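Local structure of tyrosine aminotransferase (Leishmania infantum, 4IX8) at residues A[134-147]-A[288-300]. The protein probably transfers the amino group of L-tyrosine to 2-oxoglutarate, using pyridoxal 5'-phosphate as cofactor. Sequence-based numbering, arbitrary orientation.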
loop_
_atom_site.group_PDB
_atom_site.type_symbol
_atom_site.label_atom_id
_atom_site.label_comp_id
_atom_site.label_asym_id
_atom_site.label_seq_id
_atom_site.Cartn_x
_atom_site.Cartn_y
_atom_site.Cartn_z
ATOM N N ALA A 134 1.718 11.220 26.872
ATOM C CA ALA A 134 0.498 10.620 26.300
ATOM C C ALA A 134 0.754 10.025 24.931
ATOM O O ALA A 134 -0.117 9.359 24.378
ATOM C CB ALA A 134 -0.586 11.607 26.206
ATOM N N LEU A 135 1.931 10.302 24.381
ATOM C CA LEU A 135 2.419 9.686 23.155
ATOM C C LEU A 135 3.185 8.432 23.431
ATOM O O LEU A 135 4.283 8.502 23.978
ATOM C CB LEU A 135 3.351 10.634 22.428
ATOM C CG LEU A 135 2.688 11.813 21.763
ATOM C CD1 LEU A 135 3.724 12.815 21.294
ATOM C CD2 LEU A 135 2.015 11.286 20.555
ATOM N N LYS A 136 2.652 7.287 23.021
ATOM C CA LYS A 136 3.329 6.029 23.311
ATOM C C LYS A 136 3.573 5.231 22.072
ATOM O O LYS A 136 2.715 5.157 21.197
ATOM C CB LYS A 136 2.514 5.210 24.305
ATOM C CG LYS A 136 2.207 5.976 25.585
ATOM C CD LYS A 136 1.293 5.186 26.536
ATOM C CE LYS A 136 1.014 5.971 27.825
ATOM N NZ LYS A 136 2.178 5.906 28.778
ATOM N N TRP A 137 4.739 4.604 22.004
ATOM C CA TRP A 137 5.083 3.857 20.813
ATOM C C TRP A 137 4.133 2.668 20.614
ATOM O O TRP A 137 3.943 2.206 19.476
ATOM C CB TRP A 137 6.532 3.380 20.867
ATOM C CG TRP A 137 6.862 2.345 21.905
ATOM C CD1 TRP A 137 7.186 2.563 23.215
ATOM C CD2 TRP A 137 6.924 0.924 21.711
ATOM N NE1 TRP A 137 7.451 1.370 23.846
ATOM C CE2 TRP A 137 7.302 0.349 22.943
ATOM C CE3 TRP A 137 6.726 0.088 20.612
ATOM C CZ2 TRP A 137 7.454 -1.039 23.113
ATOM C CZ3 TRP A 137 6.886 -1.286 20.780
ATOM C CH2 TRP A 137 7.247 -1.836 22.023
ATOM N N GLU A 138 3.519 2.187 21.697
ATOM C CA GLU A 138 2.519 1.131 21.580
ATOM C C GLU A 138 1.367 1.560 20.681
ATOM O O GLU A 138 0.767 0.713 20.030
ATOM C CB GLU A 138 1.959 0.731 22.960
ATOM C CG GLU A 138 2.927 -0.061 23.867
ATOM C CD GLU A 138 3.800 0.796 24.773
ATOM O OE1 GLU A 138 3.880 2.020 24.544
ATOM O OE2 GLU A 138 4.417 0.222 25.719
ATOM N N ASN A 139 1.126 2.870 20.580
ATOM C CA ASN A 139 -0.019 3.433 19.824
ATOM C C ASN A 139 0.351 4.026 18.478
ATOM O O ASN A 139 -0.454 4.742 17.860
ATOM C CB ASN A 139 -0.694 4.535 20.648
ATOM C CG ASN A 139 -1.292 4.000 21.928
ATOM O OD1 ASN A 139 -1.802 2.892 21.957
ATOM N ND2 ASN A 139 -1.175 4.754 23.001
ATOM N N VAL A 140 1.559 3.700 18.030
ATOM C CA VAL A 140 2.037 4.062 16.708
ATOM C C VAL A 140 1.940 2.874 15.763
ATOM O O VAL A 140 2.384 1.780 16.092
ATOM C CB VAL A 140 3.546 4.516 16.724
ATOM C CG1 VAL A 140 4.030 4.826 15.306
ATOM C CG2 VAL A 140 3.748 5.711 17.609
ATOM N N ILE A 141 1.464 3.131 14.549
ATOM C CA ILE A 141 1.439 2.118 13.516
ATOM C C ILE A 141 2.153 2.653 12.286
ATOM O O ILE A 141 1.875 3.762 11.832
ATOM C CB ILE A 141 -0.005 1.686 13.149
ATOM C CG1 ILE A 141 -0.702 1.095 14.369
ATOM C CG2 ILE A 141 0.032 0.638 12.053
ATOM C CD1 ILE A 141 -2.146 0.770 14.171
ATOM N N ILE A 142 3.095 1.856 11.767
ATOM C CA ILE A 142 3.791 2.221 10.564
ATOM C C ILE A 142 2.953 1.704 9.386
ATOM O O ILE A 142 2.488 0.571 9.389
ATOM C CB ILE A 142 5.210 1.648 10.525
ATOM C CG1 ILE A 142 5.978 2.032 11.792
ATOM C CG2 ILE A 142 5.962 2.149 9.281
ATOM C CD1 ILE A 142 6.023 3.532 12.070
ATOM N N THR A 143 2.740 2.579 8.407
ATOM C CA THR A 143 1.816 2.341 7.303
ATOM C C THR A 143 2.485 2.560 5.952
ATOM O O THR A 143 3.513 3.239 5.869
ATOM C CB THR A 143 0.586 3.281 7.385
ATOM O OG1 THR A 143 1.016 4.667 7.347
ATOM C CG2 THR A 143 -0.208 3.039 8.656
ATOM N N SER A 144 1.879 2.026 4.893
ATOM C CA SER A 144 2.435 2.147 3.551
ATOM C C SER A 144 2.004 3.496 2.956
ATOM O O SER A 144 1.115 3.585 2.093
ATOM C CB SER A 144 2.011 0.962 2.679
ATOM O OG SER A 144 2.500 1.086 1.345
ATOM N N GLY A 145 2.656 4.547 3.454
ATOM C CA GLY A 145 2.283 5.894 3.146
ATOM C C GLY A 145 1.117 6.284 4.039
ATOM O O GLY A 145 0.502 5.407 4.664
ATOM N N VAL A 146 0.778 7.576 4.093
ATOM C CA VAL A 146 -0.401 8.007 4.825
ATOM C C VAL A 146 -1.645 7.458 4.152
ATOM O O VAL A 146 -2.679 7.286 4.784
ATOM C CB VAL A 146 -0.440 9.535 4.929
ATOM C CG1 VAL A 146 -1.686 10.046 5.539
ATOM C CG2 VAL A 146 0.719 9.997 5.733
ATOM N N SER A 147 -1.569 7.209 2.852
ATOM C CA SER A 147 -2.714 6.633 2.154
ATOM C C SER A 147 -3.151 5.333 2.812
ATOM O O SER A 147 -4.327 5.142 3.046
ATOM C CB SER A 147 -2.392 6.419 0.681
ATOM O OG SER A 147 -2.184 7.681 0.031
ATOM N N GLY A 288 7.487 8.438 -2.747
ATOM C CA GLY A 288 7.504 7.149 -3.414
ATOM C C GLY A 288 8.004 5.991 -2.563
ATOM O O GLY A 288 7.795 4.824 -2.912
ATOM N N TRP A 289 8.628 6.301 -1.435
ATOM C CA TRP A 289 9.171 5.267 -0.583
ATOM C C TRP A 289 8.042 4.522 0.144
ATOM O O TRP A 289 8.248 3.437 0.651
ATOM C CB TRP A 289 10.159 5.844 0.415
ATOM C CG TRP A 289 11.400 6.432 -0.175
ATOM C CD1 TRP A 289 11.659 6.652 -1.483
ATOM C CD2 TRP A 289 12.529 6.930 0.545
ATOM N NE1 TRP A 289 12.889 7.230 -1.632
ATOM C CE2 TRP A 289 13.439 7.423 -0.396
ATOM C CE3 TRP A 289 12.856 6.999 1.897
ATOM C CZ2 TRP A 289 14.673 7.961 -0.039
ATOM C CZ3 TRP A 289 14.072 7.552 2.253
ATOM C CH2 TRP A 289 14.968 8.020 1.288
ATOM N N ARG A 290 6.856 5.120 0.173
ATOM C CA ARG A 290 5.659 4.522 0.730
ATOM C C ARG A 290 5.825 4.179 2.199
ATOM O O ARG A 290 5.655 3.027 2.602
ATOM C CB ARG A 290 5.255 3.264 -0.038
ATOM C CG ARG A 290 5.042 3.468 -1.532
ATOM C CD ARG A 290 4.255 4.743 -1.835
ATOM N NE ARG A 290 2.981 4.820 -1.147
ATOM C CZ ARG A 290 2.375 5.955 -0.791
ATOM N NH1 ARG A 290 2.946 7.135 -0.998
ATOM N NH2 ARG A 290 1.193 5.908 -0.200
ATOM N N VAL A 291 6.132 5.192 2.995
ATOM C CA VAL A 291 6.164 5.056 4.437
ATOM C C VAL A 291 5.432 6.239 5.068
ATOM O O VAL A 291 5.641 7.374 4.675
ATOM C CB VAL A 291 7.621 5.018 4.978
ATOM C CG1 VAL A 291 7.622 4.853 6.495
ATOM C CG2 VAL A 291 8.431 3.889 4.292
ATOM N N GLY A 292 4.623 5.957 6.076
ATOM C CA GLY A 292 3.934 6.967 6.861
ATOM C C GLY A 292 3.522 6.283 8.151
ATOM O O GLY A 292 3.914 5.154 8.404
ATOM N N TRP A 293 2.721 6.943 8.962
ATOM C CA TRP A 293 2.312 6.374 10.215
ATOM C C TRP A 293 1.036 6.965 10.751
ATOM O O TRP A 293 0.603 8.009 10.287
ATOM C CB TRP A 293 3.401 6.586 11.247
ATOM C CG TRP A 293 3.851 8.056 11.467
ATOM C CD1 TRP A 293 3.172 9.040 12.133
ATOM C CD2 TRP A 293 5.107 8.648 11.070
ATOM N NE1 TRP A 293 3.908 10.213 12.136
ATOM C CE2 TRP A 293 5.101 9.991 11.510
ATOM C CE3 TRP A 293 6.218 8.176 10.386
ATOM C CZ2 TRP A 293 6.154 10.872 11.257
ATOM C CZ3 TRP A 293 7.288 9.069 10.148
ATOM C CH2 TRP A 293 7.239 10.386 10.583
ATOM N N SER A 294 0.468 6.305 11.761
ATOM C CA SER A 294 -0.653 6.826 12.511
ATOM C C SER A 294 -0.288 6.710 13.994
ATOM O O SER A 294 0.358 5.747 14.410
ATOM C CB SER A 294 -1.968 6.066 12.187
ATOM O OG SER A 294 -1.941 4.754 12.742
ATOM N N ILE A 295 -0.709 7.702 14.772
ATOM C CA ILE A 295 -0.479 7.748 16.218
ATOM C C ILE A 295 -1.790 7.979 16.944
ATOM O O ILE A 295 -2.391 9.045 16.796
ATOM C CB ILE A 295 0.446 8.890 16.622
ATOM C CG1 ILE A 295 1.736 8.857 15.800
ATOM C CG2 ILE A 295 0.753 8.848 18.122
ATOM C CD1 ILE A 295 2.618 10.056 16.004
ATOM N N LEU A 296 -2.195 7.018 17.780
ATOM C CA LEU A 296 -3.423 7.154 18.557
ATOM C C LEU A 296 -3.102 7.733 19.927
ATOM O O LEU A 296 -2.218 7.243 20.599
ATOM C CB LEU A 296 -4.120 5.797 18.721
ATOM C CG LEU A 296 -5.429 5.844 19.548
ATOM C CD1 LEU A 296 -6.494 6.573 18.825
ATOM C CD2 LEU A 296 -5.887 4.462 19.865
ATOM N N ILE A 297 -3.805 8.789 20.311
ATOM C CA ILE A 297 -3.683 9.394 21.633
ATOM C C ILE A 297 -5.051 9.332 22.293
ATOM O O ILE A 297 -6.015 9.974 21.854
ATOM C CB ILE A 297 -3.189 10.835 21.563
ATOM C CG1 ILE A 297 -1.886 10.912 20.744
ATOM C CG2 ILE A 297 -2.933 11.389 22.967
ATOM C CD1 ILE A 297 -1.433 12.332 20.410
ATOM N N ASP A 298 -5.121 8.529 23.342
ATOM C CA ASP A 298 -6.373 8.096 23.946
ATOM C C ASP A 298 -6.111 7.864 25.430
ATOM O O ASP A 298 -5.866 6.744 25.859
ATOM C CB ASP A 298 -6.826 6.832 23.210
ATOM C CG ASP A 298 -8.067 6.189 23.816
ATOM O OD1 ASP A 298 -8.877 6.931 24.452
ATOM O OD2 ASP A 298 -8.225 4.952 23.619
ATOM N N PRO A 299 -6.069 8.945 26.212
ATOM C CA PRO A 299 -5.643 8.833 27.616
ATOM C C PRO A 299 -6.553 8.014 28.508
ATOM O O PRO A 299 -6.038 7.441 29.443
ATOM C CB PRO A 299 -5.603 10.289 28.087
ATOM C CG PRO A 299 -5.341 11.056 26.835
ATOM C CD PRO A 299 -6.128 10.352 25.770
ATOM N N MET A 300 -7.861 8.017 28.257
ATOM C CA MET A 300 -8.812 7.245 29.064
ATOM C C MET A 300 -9.049 5.883 28.452
ATOM O O MET A 300 -9.906 5.156 28.919
ATOM C CB MET A 300 -10.152 7.981 29.205
ATOM C CG MET A 300 -10.091 9.277 29.988
ATOM S SD MET A 300 -9.331 9.112 31.640
ATOM C CE MET A 300 -10.451 7.973 32.475
HETATM O O HOH W 1 -0.104 7.376 22.229
HETATM O O HOH W 2 -2.048 4.414 15.476
HETATM O O HOH W 3 1.780 2.331 -0.704
#
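Ile142 pairs with Trp293, and Val140 with Ile295, where strand 140-143 runs antiparallel to strand 292-297. This is the edge of the large mixed sheet of the aminotransferase fold of class I, with strand 274-279 on the far side of 292-297. Ile141 N to Ser294 O is a nearly straight bond of 2.8 Å, lying in the carbonyl plane. Thr143 N reaches Gly292 O from above its carbonyl plane, 43° out of it.

One face carries the larger apolar groups. Val140 and Ile295 lie side by side and point the same way, with CG2 of Val140 4.1 Å from CG1 of Ile295. Ile142 CD1 crosses to the CB of Trp293, 4.1 Å away, and does not meet the indole. The Trp293 CG sits between its backbone N and carbonyl carbon (chi1 56°), and the indole turns from strand 140-143 and packs on Val118 of helix 112-122. Farther along, Leu135 CD2 touches two isoleucine methyls, Ile295 CG2 at 3.7 Å and Ile297 CD1 at 3.6 Å. On the other face, Ser294 OG lies against Ile141 CB. One water is hydrogen-bonded to Ser294 OG and donates to Asn139 O, which accepts Leu296 N as well. A second water ties Asn139 ND2 to Leu296 O, and also binds Ala134 O and Lys136 N.

Past the strands, residues 144-147 and Arg290 reach the cofactor phosphate. Arg290, bent at chi2 and chi3, lays one guanidinium face over Gly145 CA, with Ser147 CB at the edge. Its NH2 and Ser147 OG both bond to OP1 of the modified residue LLP at position 282, and Val146 N to OP3, while NH1 holds Pro287 O. NH2 also bonds to Ile317 O of the second subunit. Thr143 OG1 donates to Gly145 O from above the carbonyl plane. A third water accepts from Arg290 NE at 2.8 Å, in the guanidinium plane.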